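Local coordinates for endoglucanase (Thermotoga maritima, PDB 1VHO), which probably acts as a metal-dependent aminopeptidase of the M42 family, whose members bind two divalent metal cations per subunit, at residues Thr105-Glu110 with Cys143-Arg148; Gly72-Val78 with Val147-Ala153; Gly80-Leu85 with Glu135-Ser141. All blocks are in the same frame, centred on the assembly; numbering follows the deposited sequence.

Contact 1. Residues Thr105-Glu110 with Cys143-Arg148; sequences TKNGIE and CERGVR. Unlike the reference sequence in segment 143-148: Gly146 (reference Asp). With SO4 (sulfate ion), chain E.
Glu110 turns its carboxylate toward the 143-148 loop and spends one oxygen on each of two successive backbone amides: OE1 accepts from Glu144 N at 3.0 Å, and OE2 from Arg145 N, likewise at 3.0 Å. Both donors arrive on the syn sides, tilted somewhat from the carboxylate plane, and the twofold grip fixes the rotation of the group. With an alanine here, the two amides would probably lose their acceptors and the loop would be freer to shift. A water near Glu110 OE2 also meets Gly146 O, Thr105 OG1 and Asn107 ND2, bridging the segments. Beside it Thr105 CG2 packs on Val147 CG2 at 3.8 Å. This is one edge of a six-stranded antiparallel sheet, where a type I turn, Thr105 to Gly108, joins strands 100-105 and 108-113. Asn107 OD1 sits over one face of the Arg145 guanidinium, 3.0 Å from NH2 but too poorly angled for a hydrogen bond. The Lys106 and Arg148 side chains cross at about a right angle, their CD atoms 3.8 Å apart. A sulfate, probably from the crystallisation liquor, gathers Arg145, Asn107, Lys106 and Gly146, although its exact placement is doubtful. Behind this shell an ST turn sets the hairpin: Thr105 OG1, between its backbone N and carbonyl carbon (chi1 75°), accepts from Asn107 N at 3.1 Å and donates to Gly108 O at 2.9 Å.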
loop_
_atom_site.group_PDB
_atom_site.type_symbol
_atom_site.label_atom_id
_atom_site.label_comp_id
_atom_site.label_asym_id
_atom_site.label_seq_id
_atom_site.Cartn_x
_atom_site.Cartn_y
_atom_site.Cartn_z
ATOM N N THR A 105 5.219 22.781 -2.626
ATOM C CA THR A 105 6.045 23.956 -2.291
ATOM C C THR A 105 5.230 24.871 -1.384
ATOM O O THR A 105 4.024 24.730 -1.142
ATOM C CB THR A 105 6.448 24.744 -3.558
ATOM O OG1 THR A 105 5.309 25.504 -4.076
ATOM C CG2 THR A 105 6.943 23.798 -4.640
ATOM N N LYS A 106 5.914 25.942 -0.926
ATOM C CA LYS A 106 5.212 26.932 -0.099
ATOM C C LYS A 106 4.097 27.603 -0.865
ATOM O O LYS A 106 3.203 28.171 -0.218
ATOM C CB LYS A 106 6.221 27.983 0.413
ATOM C CG LYS A 106 6.710 28.935 -0.666
ATOM C CD LYS A 106 8.046 29.558 -0.270
ATOM C CE LYS A 106 8.244 30.998 -0.650
ATOM N NZ LYS A 106 7.540 31.413 -1.899
ATOM N N ASN A 107 4.113 27.629 -2.200
ATOM C CA ASN A 107 3.114 28.277 -3.000
ATOM C C ASN A 107 2.028 27.357 -3.533
ATOM O O ASN A 107 1.097 27.847 -4.191
ATOM C CB ASN A 107 3.780 28.932 -4.248
ATOM C CG ASN A 107 4.850 29.927 -3.816
ATOM O OD1 ASN A 107 4.545 30.870 -3.093
ATOM N ND2 ASN A 107 6.083 29.692 -4.227
ATOM N N GLY A 108 2.136 26.054 -3.299
ATOM C CA GLY A 108 1.080 25.145 -3.823
ATOM C C GLY A 108 1.842 23.952 -4.434
ATOM O O GLY A 108 2.991 23.691 -4.093
ATOM N N ILE A 109 1.269 23.298 -5.396
ATOM C CA ILE A 109 1.907 22.141 -6.036
ATOM C C ILE A 109 2.498 22.548 -7.367
ATOM O O ILE A 109 1.800 23.226 -8.131
ATOM C CB ILE A 109 0.786 21.076 -6.233
ATOM C CG1 ILE A 109 0.283 20.701 -4.819
ATOM C CG2 ILE A 109 1.315 19.858 -6.962
ATOM C CD1 ILE A 109 -0.832 19.639 -4.852
ATOM N N GLU A 110 3.751 22.207 -7.629
ATOM C CA GLU A 110 4.365 22.504 -8.924
ATOM C C GLU A 110 4.499 21.157 -9.652
ATOM O O GLU A 110 4.778 20.127 -8.992
ATOM C CB GLU A 110 5.782 23.088 -8.750
ATOM C CG GLU A 110 5.794 24.423 -8.008
ATOM C CD GLU A 110 5.642 25.596 -8.955
ATOM O OE1 GLU A 110 5.494 25.387 -10.189
ATOM O OE2 GLU A 110 5.664 26.742 -8.469
ATOM N N CYS A 143 9.318 25.861 -13.887
ATOM C CA CYS A 143 8.302 25.996 -12.850
ATOM C C CYS A 143 7.692 27.396 -12.805
ATOM O O CYS A 143 8.315 28.379 -13.152
ATOM C CB CYS A 143 8.785 25.680 -11.438
ATOM S SG CYS A 143 9.973 24.402 -11.241
ATOM N N GLU A 144 6.508 27.408 -12.183
ATOM C CA GLU A 144 5.778 28.672 -12.056
ATOM C C GLU A 144 6.523 29.617 -11.134
ATOM O O GLU A 144 6.760 30.779 -11.475
ATOM C CB GLU A 144 4.360 28.390 -11.561
ATOM C CG GLU A 144 3.585 27.506 -12.550
ATOM C CD GLU A 144 3.490 28.180 -13.911
ATOM O OE1 GLU A 144 3.882 27.538 -14.913
ATOM O OE2 GLU A 144 3.056 29.348 -13.962
ATOM N N ARG A 145 6.815 29.137 -9.941
ATOM C CA ARG A 145 7.520 29.870 -8.919
ATOM C C ARG A 145 8.605 28.964 -8.330
ATOM O O ARG A 145 8.826 27.855 -8.828
ATOM C CB ARG A 145 6.627 30.369 -7.794
ATOM C CG ARG A 145 5.210 30.731 -8.078
ATOM C CD ARG A 145 4.731 32.041 -7.570
ATOM N NE ARG A 145 5.155 32.501 -6.261
ATOM C CZ ARG A 145 4.328 33.204 -5.472
ATOM N NH1 ARG A 145 3.094 33.469 -5.900
ATOM N NH2 ARG A 145 4.716 33.626 -4.283
ATOM N N GLY A 146 9.201 29.375 -7.221
ATOM C CA GLY A 146 10.241 28.572 -6.620
ATOM C C GLY A 146 9.854 27.134 -6.266
ATOM O O GLY A 146 8.794 26.548 -6.442
ATOM N N VAL A 147 10.894 26.437 -5.887
ATOM C CA VAL A 147 10.990 25.084 -5.389
ATOM C C VAL A 147 12.159 25.243 -4.400
ATOM O O VAL A 147 13.001 26.128 -4.709
ATOM C CB VAL A 147 11.183 24.026 -6.442
ATOM C CG1 VAL A 147 11.932 22.804 -5.926
ATOM C CG2 VAL A 147 9.842 23.534 -7.011
ATOM N N ARG A 148 12.129 24.658 -3.226
ATOM C CA ARG A 148 13.231 24.850 -2.285
ATOM C C ARG A 148 13.745 23.518 -1.761
ATOM O O ARG A 148 13.048 22.509 -1.757
ATOM C CB ARG A 148 12.772 25.626 -1.041
ATOM C CG ARG A 148 12.373 27.072 -1.216
ATOM C CD ARG A 148 11.098 27.355 -0.438
ATOM N NE ARG A 148 11.163 27.068 0.985
ATOM C CZ ARG A 148 10.275 26.383 1.693
ATOM N NH1 ARG A 148 9.191 25.848 1.142
ATOM N NH2 ARG A 148 10.436 26.212 3.005
HETATM S S SO4 E . 8.649 32.176 -4.672
HETATM O O1 SO4 E . 7.528 31.408 -5.293
HETATM O O2 SO4 E . 9.446 31.260 -3.791
HETATM O O3 SO4 E . 9.514 32.728 -5.759
HETATM O O4 SO4 E . 8.076 33.296 -3.859
HETATM O O HOH W 1 6.280 27.091 -6.021
#

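Contact 2. Residues Gly72-Val78 with Val147-Ala153; sequences GFVVSKV and VRVGDIA
Phe73 and Ala153 form a hydrogen-bonded antiparallel pair, and Val74 with Ile152 the adjoining non-hydrogen-bonded one, so that strands 73-79 and 152-155 lie side by side within the six-stranded antiparallel sheet. Four backbone hydrogen bonds join the segments. Phe73 N reaches Ala153 O at 2.9 Å and Ala153 N returns to Phe73 O at 2.8 Å. Farther along, Val75 N donates to Asp151 O, and Val75 O accepts from Gly150 N at 2.9 Å. Weaker CA-H...O contacts, such as that from Ile152 CA to Phe73 O, fill in between these bonds.

Apolar packing divides between the two sides of the sheet. Around Val74 and Ile152, CD1 of the isoleucine closes on Val74 CB at 3.7 Å, while Val74 CG2 leans over Gly150 CA. Phe73 and Ala153 share the opposite face, which continues onto Leu85 of the neighbouring strand. Val75 CG2, beside its own backbone N, presses on Val147 CG1 at 3.6 Å, the two valines crossing obliquely. Val149 CG2 rests near Lys77 CA at 4.0 Å. The Ile152 side chain lies about 10 Å from that of Glu204, the predicted proton acceptor, so this end of the sheet approaches the probable active site.

A polar pair of side chains acts inside the 147-153 segment, which enters its strand through a type II turn from Arg148 to Asp151; the positive phi of Gly150 (101°) suits glycine at the third position. Asp151 braces the turn: its charge faces Arg148 NH1, with no N-H pointing at OD1, and OD2 takes Arg148 N at 2.6 Å from above the carboxylate plane.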
loop_
_atom_site.group_PDB
_atom_site.type_symbol
_atom_site.label_atom_id
_atom_site.label_comp_id
_atom_site.label_asym_id
_atom_site.label_seq_id
_atom_site.Cartn_x
_atom_site.Cartn_y
_atom_site.Cartn_z
ATOM N N GLY A 72 8.529 8.730 -2.705
ATOM C CA GLY A 72 8.578 10.184 -2.760
ATOM C C GLY A 72 10.065 10.595 -2.910
ATOM O O GLY A 72 10.982 9.748 -2.798
ATOM N N PHE A 73 10.236 11.856 -3.190
ATOM C CA PHE A 73 11.574 12.447 -3.354
ATOM C C PHE A 73 11.613 13.777 -2.598
ATOM O O PHE A 73 10.590 14.437 -2.397
ATOM C CB PHE A 73 11.847 12.807 -4.849
ATOM C CG PHE A 73 11.689 11.675 -5.806
ATOM C CD1 PHE A 73 12.733 10.844 -6.126
ATOM C CD2 PHE A 73 10.448 11.456 -6.414
ATOM C CE1 PHE A 73 12.573 9.780 -7.021
ATOM C CE2 PHE A 73 10.278 10.380 -7.275
ATOM C CZ PHE A 73 11.337 9.555 -7.611
ATOM N N VAL A 74 12.817 14.161 -2.184
ATOM C CA VAL A 74 12.985 15.457 -1.540
ATOM C C VAL A 74 13.966 16.283 -2.370
ATOM O O VAL A 74 14.899 15.687 -2.945
ATOM C CB VAL A 74 13.515 15.283 -0.079
ATOM C CG1 VAL A 74 14.831 14.519 -0.054
ATOM C CG2 VAL A 74 13.638 16.658 0.558
ATOM N N VAL A 75 13.754 17.575 -2.490
ATOM C CA VAL A 75 14.701 18.410 -3.245
ATOM C C VAL A 75 15.949 18.504 -2.313
ATOM O O VAL A 75 15.778 18.946 -1.170
ATOM C CB VAL A 75 14.143 19.802 -3.513
ATOM C CG1 VAL A 75 15.199 20.723 -4.098
ATOM C CG2 VAL A 75 12.951 19.676 -4.504
ATOM N N SER A 76 17.068 17.991 -2.762
ATOM C CA SER A 76 18.246 18.028 -1.878
ATOM C C SER A 76 19.195 19.152 -2.240
ATOM O O SER A 76 20.017 19.543 -1.417
ATOM C CB SER A 76 18.983 16.687 -2.015
ATOM O OG SER A 76 19.254 16.480 -3.385
ATOM N N LYS A 77 19.082 19.677 -3.453
ATOM C CA LYS A 77 20.009 20.716 -3.885
ATOM C C LYS A 77 19.421 21.535 -5.012
ATOM O O LYS A 77 18.737 20.973 -5.882
ATOM C CB LYS A 77 21.267 19.968 -4.380
ATOM C CG LYS A 77 22.375 20.820 -4.934
ATOM C CD LYS A 77 23.650 19.999 -5.168
ATOM C CE LYS A 77 23.400 18.917 -6.203
ATOM N NZ LYS A 77 24.641 18.477 -6.903
ATOM N N VAL A 78 19.601 22.847 -4.910
ATOM C CA VAL A 78 19.127 23.741 -5.964
ATOM C C VAL A 78 20.354 24.459 -6.540
ATOM O O VAL A 78 20.887 25.318 -5.845
ATOM C CB VAL A 78 18.076 24.732 -5.482
ATOM C CG1 VAL A 78 17.866 25.868 -6.485
ATOM C CG2 VAL A 78 16.744 24.031 -5.231
ATOM N N VAL A 147 10.894 26.437 -5.887
ATOM C CA VAL A 147 10.990 25.084 -5.389
ATOM C C VAL A 147 12.159 25.243 -4.400
ATOM O O VAL A 147 13.001 26.128 -4.709
ATOM C CB VAL A 147 11.183 24.026 -6.442
ATOM C CG1 VAL A 147 11.932 22.804 -5.926
ATOM C CG2 VAL A 147 9.842 23.534 -7.011
ATOM N N ARG A 148 12.129 24.658 -3.226
ATOM C CA ARG A 148 13.231 24.850 -2.285
ATOM C C ARG A 148 13.745 23.518 -1.761
ATOM O O ARG A 148 13.048 22.509 -1.757
ATOM C CB ARG A 148 12.772 25.626 -1.041
ATOM C CG ARG A 148 12.373 27.072 -1.216
ATOM C CD ARG A 148 11.098 27.355 -0.438
ATOM N NE ARG A 148 11.163 27.068 0.985
ATOM C CZ ARG A 148 10.275 26.383 1.693
ATOM N NH1 ARG A 148 9.191 25.848 1.142
ATOM N NH2 ARG A 148 10.436 26.212 3.005
ATOM N N VAL A 149 14.959 23.590 -1.202
ATOM C CA VAL A 149 15.545 22.410 -0.590
ATOM C C VAL A 149 14.541 21.960 0.470
ATOM O O VAL A 149 14.029 22.830 1.168
ATOM C CB VAL A 149 16.928 22.732 0.003
ATOM C CG1 VAL A 149 17.371 21.658 0.985
ATOM C CG2 VAL A 149 17.955 22.803 -1.150
ATOM N N GLY A 150 14.216 20.663 0.544
ATOM C CA GLY A 150 13.234 20.252 1.557
ATOM C C GLY A 150 11.834 20.029 0.973
ATOM O O GLY A 150 11.021 19.359 1.638
ATOM N N ASP A 151 11.581 20.502 -0.243
ATOM C CA ASP A 151 10.239 20.304 -0.835
ATOM C C ASP A 151 10.114 18.816 -1.198
ATOM O O ASP A 151 11.094 18.209 -1.604
ATOM C CB ASP A 151 10.031 21.217 -2.044
ATOM C CG ASP A 151 9.710 22.662 -1.585
ATOM O OD1 ASP A 151 9.335 22.893 -0.429
ATOM O OD2 ASP A 151 9.869 23.556 -2.401
ATOM N N ILE A 152 8.892 18.289 -1.082
ATOM C CA ILE A 152 8.690 16.847 -1.328
ATOM C C ILE A 152 7.907 16.634 -2.631
ATOM O O ILE A 152 6.927 17.305 -2.871
ATOM C CB ILE A 152 7.893 16.258 -0.166
ATOM C CG1 ILE A 152 8.712 16.309 1.173
ATOM C CG2 ILE A 152 7.451 14.808 -0.439
ATOM C CD1 ILE A 152 9.978 15.489 1.111
ATOM N N ALA A 153 8.337 15.653 -3.407
ATOM C CA ALA A 153 7.665 15.338 -4.670
ATOM C C ALA A 153 7.134 13.911 -4.639
ATOM O O ALA A 153 7.682 13.077 -3.934
ATOM C CB ALA A 153 8.716 15.392 -5.807
#

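Contact 3. Residues Gly80-Leu85 with Glu135-Ser141; sequences GQFARL and EIFVDLS
An antiparallel pairing of the outermost strand 137-139 with strand 82-87 brings Ala83 opposite Val138 as a hydrogen-bonded pair, with Phe82-Asp139 and Arg84-Phe137 as non-hydrogen-bonded pairs to either side. Ala83 N and Val138 O are 3.0 Å apart, and the return bond runs from Val138 N to Ala83 O. Leu85 N to Ile136 O and Leu140 N to Gln81 O extend the pairing beyond both ends.

On one face of the sheet the Phe82 and Phe137 side chains run side by side and point the same way, their CD1 atoms 3.7 Å apart and the ring planes at 86°. Gln81 CG sits over the centre of the Phe82 ring, and the side chain extends beyond CG to bring NE2 to Asp139 OD1 at 3.0 Å. That bond is almost straight (176°) and lies in the amide plane. OD1 is shared by three donors, since Ser141 N and Ser141 OG also bind it; the Ser141 N bond makes an Asx turn that carries the chain out of the strand. Asp139 OD2 meets the backbone N of Ala118, so both oxygens are occupied.

This strand pair forms one margin of the six-stranded sheet, and its Ala83 and Val138 side chains point to the other face. There Leu140 CD1 comes tightly against Ala83 CB, at 3.4 Å, and Leu85 CB packs on Ile136 CG2. At the far end Arg84, bent at chi3 (-81°), offers the edge of its guanidinium to Glu135. NH2 forms the firmer bond of the salt bridge, 2.6 Å to OE2, and NE a weak one to the same oxygen, while Glu135 OE1 accepts from Thr132 N.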
loop_
_atom_site.group_PDB
_atom_site.type_symbol
_atom_site.label_atom_id
_atom_site.label_comp_id
_atom_site.label_asym_id
_atom_site.label_seq_id
_atom_site.Cartn_x
_atom_site.Cartn_y
_atom_site.Cartn_z
ATOM N N GLY A 80 21.954 26.416 -9.866
ATOM C CA GLY A 80 21.692 26.996 -11.203
ATOM C C GLY A 80 20.206 26.752 -11.490
ATOM O O GLY A 80 19.364 26.901 -10.616
ATOM N N GLN A 81 19.889 26.331 -12.725
ATOM C CA GLN A 81 18.478 26.081 -13.015
ATOM C C GLN A 81 18.075 24.652 -12.712
ATOM O O GLN A 81 16.935 24.270 -13.016
ATOM C CB GLN A 81 18.167 26.432 -14.477
ATOM C CG GLN A 81 18.798 25.522 -15.479
ATOM C CD GLN A 81 18.667 25.985 -16.919
ATOM O OE1 GLN A 81 19.652 26.511 -17.435
ATOM N NE2 GLN A 81 17.561 25.734 -17.622
ATOM N N PHE A 82 18.931 23.825 -12.103
ATOM C CA PHE A 82 18.553 22.439 -11.863
ATOM C C PHE A 82 18.393 22.058 -10.403
ATOM O O PHE A 82 19.258 22.289 -9.544
ATOM C CB PHE A 82 19.511 21.474 -12.576
ATOM C CG PHE A 82 19.681 21.763 -14.047
ATOM C CD1 PHE A 82 18.671 21.499 -14.959
ATOM C CD2 PHE A 82 20.864 22.335 -14.525
ATOM C CE1 PHE A 82 18.799 21.791 -16.298
ATOM C CE2 PHE A 82 21.001 22.639 -15.860
ATOM C CZ PHE A 82 19.980 22.362 -16.769
ATOM N N ALA A 83 17.224 21.514 -10.051
ATOM C CA ALA A 83 17.003 21.046 -8.671
ATOM C C ALA A 83 17.220 19.529 -8.680
ATOM O O ALA A 83 16.641 18.787 -9.508
ATOM C CB ALA A 83 15.639 21.364 -8.136
ATOM N N ARG A 84 18.007 19.044 -7.727
ATOM C CA ARG A 84 18.265 17.617 -7.635
ATOM C C ARG A 84 17.269 16.949 -6.664
ATOM O O ARG A 84 16.974 17.560 -5.649
ATOM C CB ARG A 84 19.700 17.373 -7.081
ATOM C CG ARG A 84 19.874 15.892 -6.748
ATOM C CD ARG A 84 21.209 15.615 -6.094
ATOM N NE ARG A 84 22.284 15.513 -7.086
ATOM C CZ ARG A 84 23.566 15.578 -6.732
ATOM N NH1 ARG A 84 23.898 15.746 -5.448
ATOM N NH2 ARG A 84 24.498 15.492 -7.667
ATOM N N LEU A 85 16.765 15.770 -7.001
ATOM C CA LEU A 85 15.819 15.081 -6.129
ATOM C C LEU A 85 16.422 13.772 -5.598
ATOM O O LEU A 85 17.026 13.058 -6.400
ATOM C CB LEU A 85 14.553 14.657 -6.900
ATOM C CG LEU A 85 13.733 15.777 -7.555
ATOM C CD1 LEU A 85 12.503 15.170 -8.252
ATOM C CD2 LEU A 85 13.282 16.782 -6.518
ATOM N N GLU A 135 21.870 11.404 -11.963
ATOM C CA GLU A 135 21.079 12.265 -11.114
ATOM C C GLU A 135 19.613 12.421 -11.543
ATOM O O GLU A 135 19.247 12.454 -12.706
ATOM C CB GLU A 135 21.653 13.675 -11.019
ATOM C CG GLU A 135 23.118 13.769 -10.661
ATOM C CD GLU A 135 23.598 15.212 -10.733
ATOM O OE1 GLU A 135 24.329 15.539 -11.691
ATOM O OE2 GLU A 135 23.229 16.006 -9.833
ATOM N N ILE A 136 18.795 12.555 -10.510
ATOM C CA ILE A 136 17.347 12.772 -10.692
ATOM C C ILE A 136 17.159 14.289 -10.574
ATOM O O ILE A 136 17.474 14.815 -9.526
ATOM C CB ILE A 136 16.554 12.146 -9.527
ATOM C CG1 ILE A 136 16.947 10.669 -9.383
ATOM C CG2 ILE A 136 15.044 12.282 -9.745
ATOM C CD1 ILE A 136 16.852 9.915 -10.671
ATOM N N PHE A 137 16.685 14.950 -11.621
ATOM C CA PHE A 137 16.543 16.395 -11.495
ATOM C C PHE A 137 15.322 16.929 -12.229
ATOM O O PHE A 137 14.726 16.236 -13.040
ATOM C CB PHE A 137 17.792 17.099 -12.122
ATOM C CG PHE A 137 17.898 17.014 -13.600
ATOM C CD1 PHE A 137 17.410 18.030 -14.422
ATOM C CD2 PHE A 137 18.456 15.902 -14.226
ATOM C CE1 PHE A 137 17.489 17.931 -15.792
ATOM C CE2 PHE A 137 18.551 15.787 -15.598
ATOM C CZ PHE A 137 18.048 16.821 -16.398
ATOM N N VAL A 138 15.001 18.183 -11.938
ATOM C CA VAL A 138 13.938 18.884 -12.661
ATOM C C VAL A 138 14.544 20.238 -13.047
ATOM O O VAL A 138 15.463 20.685 -12.316
ATOM C CB VAL A 138 12.619 19.045 -11.938
ATOM C CG1 VAL A 138 11.967 17.649 -11.803
ATOM C CG2 VAL A 138 12.707 19.751 -10.597
ATOM N N ASP A 139 14.166 20.752 -14.196
ATOM C CA ASP A 139 14.654 22.038 -14.710
ATOM C C ASP A 139 13.751 23.132 -14.140
ATOM O O ASP A 139 12.581 23.244 -14.530
ATOM C CB ASP A 139 14.642 22.007 -16.243
ATOM C CG ASP A 139 15.283 23.224 -16.909
ATOM O OD1 ASP A 139 15.224 24.325 -16.329
ATOM O OD2 ASP A 139 15.777 23.040 -18.039
ATOM N N LEU A 140 14.257 23.892 -13.194
ATOM C CA LEU A 140 13.559 24.969 -12.497
ATOM C C LEU A 140 13.061 26.098 -13.351
ATOM O O LEU A 140 12.083 26.778 -12.987
ATOM C CB LEU A 140 14.451 25.542 -11.396
ATOM C CG LEU A 140 14.345 24.982 -9.981
ATOM C CD1 LEU A 140 13.766 23.580 -9.924
ATOM C CD2 LEU A 140 15.716 25.031 -9.316
ATOM N N SER A 141 13.623 26.294 -14.556
ATOM C CA SER A 141 13.156 27.363 -15.421
ATOM C C SER A 141 11.763 27.036 -15.941
ATOM O O SER A 141 11.125 27.911 -16.537
ATOM C CB SER A 141 14.148 27.602 -16.571
ATOM O OG SER A 141 14.103 26.508 -17.440
#

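All three contacts reach one six-stranded antiparallel sheet. Centres of contacts 1 and 2 are about 10 Å apart, as are those of contacts 2 and 3; contacts 1 and 3 lie about 13 Å apart. Contact 2 sits in the middle, pairing strands 73-79 and 152-155. It shares Val147 and Arg148 with contact 1, and the neighbouring strands 73-79 and 82-87 tie it to contact 3 through Ser76 N to Arg84 O. Along the chain the first segments come in the order 72-78, 80-85, 105-110, followed by 135-141, 143-148 and 147-153. The later part of the chain thus returns to strands laid down earlier, completing the sheet.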